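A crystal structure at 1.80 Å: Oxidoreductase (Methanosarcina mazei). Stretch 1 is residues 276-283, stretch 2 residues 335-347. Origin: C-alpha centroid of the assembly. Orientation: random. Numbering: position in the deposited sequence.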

# COMPACT_ATOMS: atom_id res chain seq x y z
N LEU A 276 9.54 12.36 -8.54
CA LEU A 276 8.92 11.18 -7.92
C LEU A 276 9.85 10.49 -6.94
O LEU A 276 10.98 10.15 -7.28
N GLN A 277 9.36 10.27 -5.73
CA GLN A 277 10.15 9.66 -4.68
C GLN A 277 9.43 8.43 -4.10
O GLN A 277 8.38 8.57 -3.47
N PRO A 278 10.01 7.24 -4.29
CA PRO A 278 9.36 6.05 -3.76
C PRO A 278 9.57 5.95 -2.26
O PRO A 278 10.51 6.56 -1.70
N SER A 279 8.69 5.20 -1.60
CA SER A 279 8.83 4.98 -0.17
C SER A 279 9.40 3.58 0.06
O SER A 279 9.20 2.69 -0.76
N ALA A 280 10.11 3.41 1.18
CA ALA A 280 10.84 2.16 1.46
C ALA A 280 10.45 1.58 2.81
O ALA A 280 9.97 2.29 3.71
N GLY A 281 10.67 0.28 2.97
CA GLY A 281 10.34 -0.36 4.24
C GLY A 281 10.92 -1.75 4.30
O GLY A 281 11.36 -2.31 3.29
N ILE A 282 10.92 -2.31 5.50
CA ILE A 282 11.35 -3.68 5.71
C ILE A 282 10.24 -4.47 6.40
O ILE A 282 9.66 -3.99 7.36
N LYS A 283 9.96 -5.65 5.88
CA LYS A 283 8.94 -6.55 6.40
C LYS A 283 9.63 -7.75 7.04
O LYS A 283 10.46 -8.41 6.40
N ALA A 335 13.92 5.26 6.02
CA ALA A 335 14.19 6.57 5.41
C ALA A 335 15.09 6.40 4.18
O ALA A 335 15.96 5.53 4.16
N PRO A 336 14.87 7.22 3.14
CA PRO A 336 15.71 7.12 1.95
C PRO A 336 17.21 7.06 2.27
O PRO A 336 17.92 6.26 1.65
N GLU A 337 17.68 7.85 3.24
CA GLU A 337 19.12 7.90 3.60
C GLU A 337 19.63 6.60 4.20
O GLU A 337 20.84 6.37 4.27
N ASN A 338 18.71 5.78 4.69
CA ASN A 338 19.09 4.56 5.36
C ASN A 338 18.94 3.31 4.49
O ASN A 338 19.29 2.21 4.91
N VAL A 339 18.44 3.48 3.27
CA VAL A 339 18.36 2.35 2.35
C VAL A 339 19.74 1.73 2.12
O VAL A 339 19.87 0.52 1.94
N LYS A 340 20.77 2.57 2.12
CA LYS A 340 22.15 2.09 2.00
C LYS A 340 22.60 1.33 3.25
O LYS A 340 23.60 0.62 3.22
N ASN A 341 21.84 1.48 4.35
CA ASN A 341 22.18 0.86 5.62
C ASN A 341 21.16 -0.21 6.06
O ASN A 341 20.83 -0.29 7.24
N LEU A 342 20.68 -1.03 5.12
CA LEU A 342 19.63 -2.01 5.44
C LEU A 342 20.01 -3.01 6.52
O LEU A 342 19.18 -3.43 7.33
N GLU A 343 21.28 -3.43 6.54
CA GLU A 343 21.72 -4.38 7.55
C GLU A 343 21.50 -3.85 8.96
O GLU A 343 20.95 -4.54 9.82
N SER A 344 21.89 -2.61 9.22
CA SER A 344 21.72 -2.08 10.56
C SER A 344 20.26 -1.78 10.88
O SER A 344 19.82 -1.91 12.02
N GLU A 345 19.50 -1.37 9.86
CA GLU A 345 18.05 -1.17 10.03
C GLU A 345 17.37 -2.46 10.48
O GLU A 345 16.56 -2.47 11.40
N ILE A 346 17.71 -3.55 9.82
CA ILE A 346 17.18 -4.86 10.15
C ILE A 346 17.55 -5.25 11.58
O ILE A 346 16.71 -5.73 12.36
N GLU A 347 18.81 -5.01 11.95
CA GLU A 347 19.26 -5.32 13.30
C GLU A 347 18.37 -4.63 14.33
O GLU A 347 18.03 -5.22 15.35

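When a strand lies against a helix, its alternating geometry favours certain residues for meeting the partner, and the rotamers influence how far each one reaches. The oxidoreductase from Methanosarcina mazei offers a compact worked example. The strand that includes Gly281 to Lys283 and the helix that begins at Leu342 approach to 9.9 Å between axes, at an angle of 51°, and the two stretches together bury 260 Å². No hydrogen bond joins them, so the contact rests on side-chain packing.

From Ser279 to Ile282 the directions alternate. The CA-to-CB bond of Ser279 points away, and its OG is hydrogen-bonded elsewhere in the structure, whereas those of Ala280 and Ile282 point toward stretch 2. Gly281, between these two inward residues, has no side chain to place. Gln277, in the loop before them, also points toward stretch 2.

Ile282 gives the largest share of the covered surface. Its chi1 of -67° (m) and chi2 of 156° (t) extend the CG1 branch toward the helix and set CD1 among three residues. Ile282 CD1 lies 3.8 Å from CD2 of Leu342, 3.8 Å from CB of Glu345 and 3.9 Å from CG1 of Ile346. One methyl thus meets three residues of a single helix, two of them, Leu342 and Ile346, one turn apart and linked by the backbone hydrogen bond from Ile346 N to Leu342 O at 2.9 Å.

The helical partners adopt matching conformations. Leu342 and Ile346 are both m at chi1 and t at chi2, a combination common in helices, where p at chi1 would crowd the side chain against the backbone. Both CB atoms leave the main chain sideways to the strand, but the end of Leu342 comes nearer, bringing CD2 to CD1 of Ile282. Glu345 shows how a charged residue can share an apolar contact. Its CA-to-CB bond points toward the strand, so its aliphatic CB touches Ile282, while chi1 of -63° and chi2 of -71° (both m) bend the chain, and its CD ends farther from Ile282 CD1 than its CB does; the carboxylate makes no bond to stretch 1.

Ahead of the helix the packing is lighter. Ala280, with no torsion to adjust, relies on the position of its backbone to bring Ala280 CB within 4.0 Å of CG2 of Val339. Val339 is t at chi1 (169°), and although its CB points sideways, this rotamer carries CG2 to the alanine methyl. The turn that presents Val339 is held in part by the hydrogen bond from Asn338 N to Ala335 O, 2.8 Å long.

At the exposed margin, Gln277 spends its NE2 within its own stretch. With chi1 t (175°) and chi2 p (61°), the chain curls so that Gln277 NE2 donates a nearly straight hydrogen bond to Pro278 O, at 2.9 Å and 171°. Gln277 NE2 also lies 4.2 Å from CG of Pro336, a loose contact beside the C-gamma-exo ring. The general lesson is that backbone direction selects the inward strand residues, while on stretch 2 sideways residues such as Leu342 and Val339 meet them through their side-chain ends.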

# COMPACT_ATOMS: atom_id res chain seq x y z
CB LEU A 276 8.50 10.17 -8.98
CG LEU A 276 7.37 10.68 -9.87
CD1 LEU A 276 7.30 9.87 -11.17
CD2 LEU A 276 6.06 10.59 -9.11
CB GLN A 277 10.36 10.68 -3.56
CG GLN A 277 11.08 10.11 -2.35
CD GLN A 277 12.46 9.60 -2.68
OE1 GLN A 277 13.33 10.37 -3.12
NE2 GLN A 277 12.68 8.31 -2.46
CB PRO A 278 10.08 4.90 -4.48
CG PRO A 278 11.41 5.46 -4.87
CD PRO A 278 11.17 6.92 -5.15
CB SER A 279 7.48 5.17 0.52
OG SER A 279 6.48 4.34 -0.06
CB ALA A 280 12.35 2.43 1.43
CB ILE A 282 12.61 -3.75 6.57
CG1 ILE A 282 13.80 -3.15 5.82
CG2 ILE A 282 12.88 -5.20 6.97
CD1 ILE A 282 14.88 -2.67 6.77
CB LYS A 283 8.05 -7.02 5.24
CG LYS A 283 7.07 -8.12 5.60
CD LYS A 283 6.09 -8.46 4.47
CE LYS A 283 6.79 -8.54 3.12
NZ LYS A 283 5.86 -9.11 2.10
CB ALA A 335 14.86 7.48 6.44
CB PRO A 336 15.34 8.39 1.17
CG PRO A 336 13.91 8.62 1.53
CD PRO A 336 13.79 8.21 2.99
CB GLU A 337 19.42 8.96 4.66
CG GLU A 337 18.64 10.22 4.54
CD GLU A 337 17.26 10.06 5.11
OE1 GLU A 337 17.11 10.17 6.35
OE2 GLU A 337 16.34 9.84 4.31
CB ASN A 338 18.33 4.43 6.69
CG ASN A 338 18.80 5.43 7.72
OD1 ASN A 338 19.99 5.76 7.78
ND2 ASN A 338 17.88 5.92 8.54
CB VAL A 339 17.71 2.74 1.00
CG1 VAL A 339 17.87 1.63 -0.01
CG2 VAL A 339 16.26 3.03 1.22
CB LYS A 340 23.11 3.26 1.69
CG LYS A 340 23.43 4.16 2.88
CD LYS A 340 24.36 5.30 2.48
CE LYS A 340 23.63 6.28 1.58
NZ LYS A 340 24.37 7.57 1.37
CB ASN A 341 22.23 1.92 6.74
CG ASN A 341 23.19 3.05 6.44
OD1 ASN A 341 22.85 4.23 6.60
ND2 ASN A 341 24.41 2.71 6.03
CB LEU A 342 19.17 -2.75 4.18
CG LEU A 342 18.28 -1.96 3.22
CD1 LEU A 342 17.88 -2.82 2.02
CD2 LEU A 342 17.05 -1.45 3.94
CB GLU A 343 23.19 -4.77 7.34
CG GLU A 343 23.43 -5.57 6.06
CD GLU A 343 24.75 -6.32 6.08
OE1 GLU A 343 25.13 -6.83 7.17
OE2 GLU A 343 25.41 -6.40 5.03
CB SER A 344 22.61 -0.86 10.81
OG SER A 344 22.33 0.16 9.89
CB GLU A 345 17.42 -0.64 8.74
CG GLU A 345 17.94 0.73 8.32
CD GLU A 345 17.46 1.86 9.22
OE1 GLU A 345 16.24 2.09 9.28
OE2 GLU A 345 18.31 2.52 9.87
CB ILE A 346 17.68 -5.93 9.16
CG1 ILE A 346 17.05 -5.70 7.79
CG2 ILE A 346 17.33 -7.32 9.66
CD1 ILE A 346 17.73 -6.46 6.67
CB GLU A 347 20.71 -4.86 13.51
CG GLU A 347 21.76 -5.60 12.69
CD GLU A 347 23.12 -4.89 12.72
OE1 GLU A 347 23.47 -4.30 13.77
OE2 GLU A 347 23.84 -4.90 11.69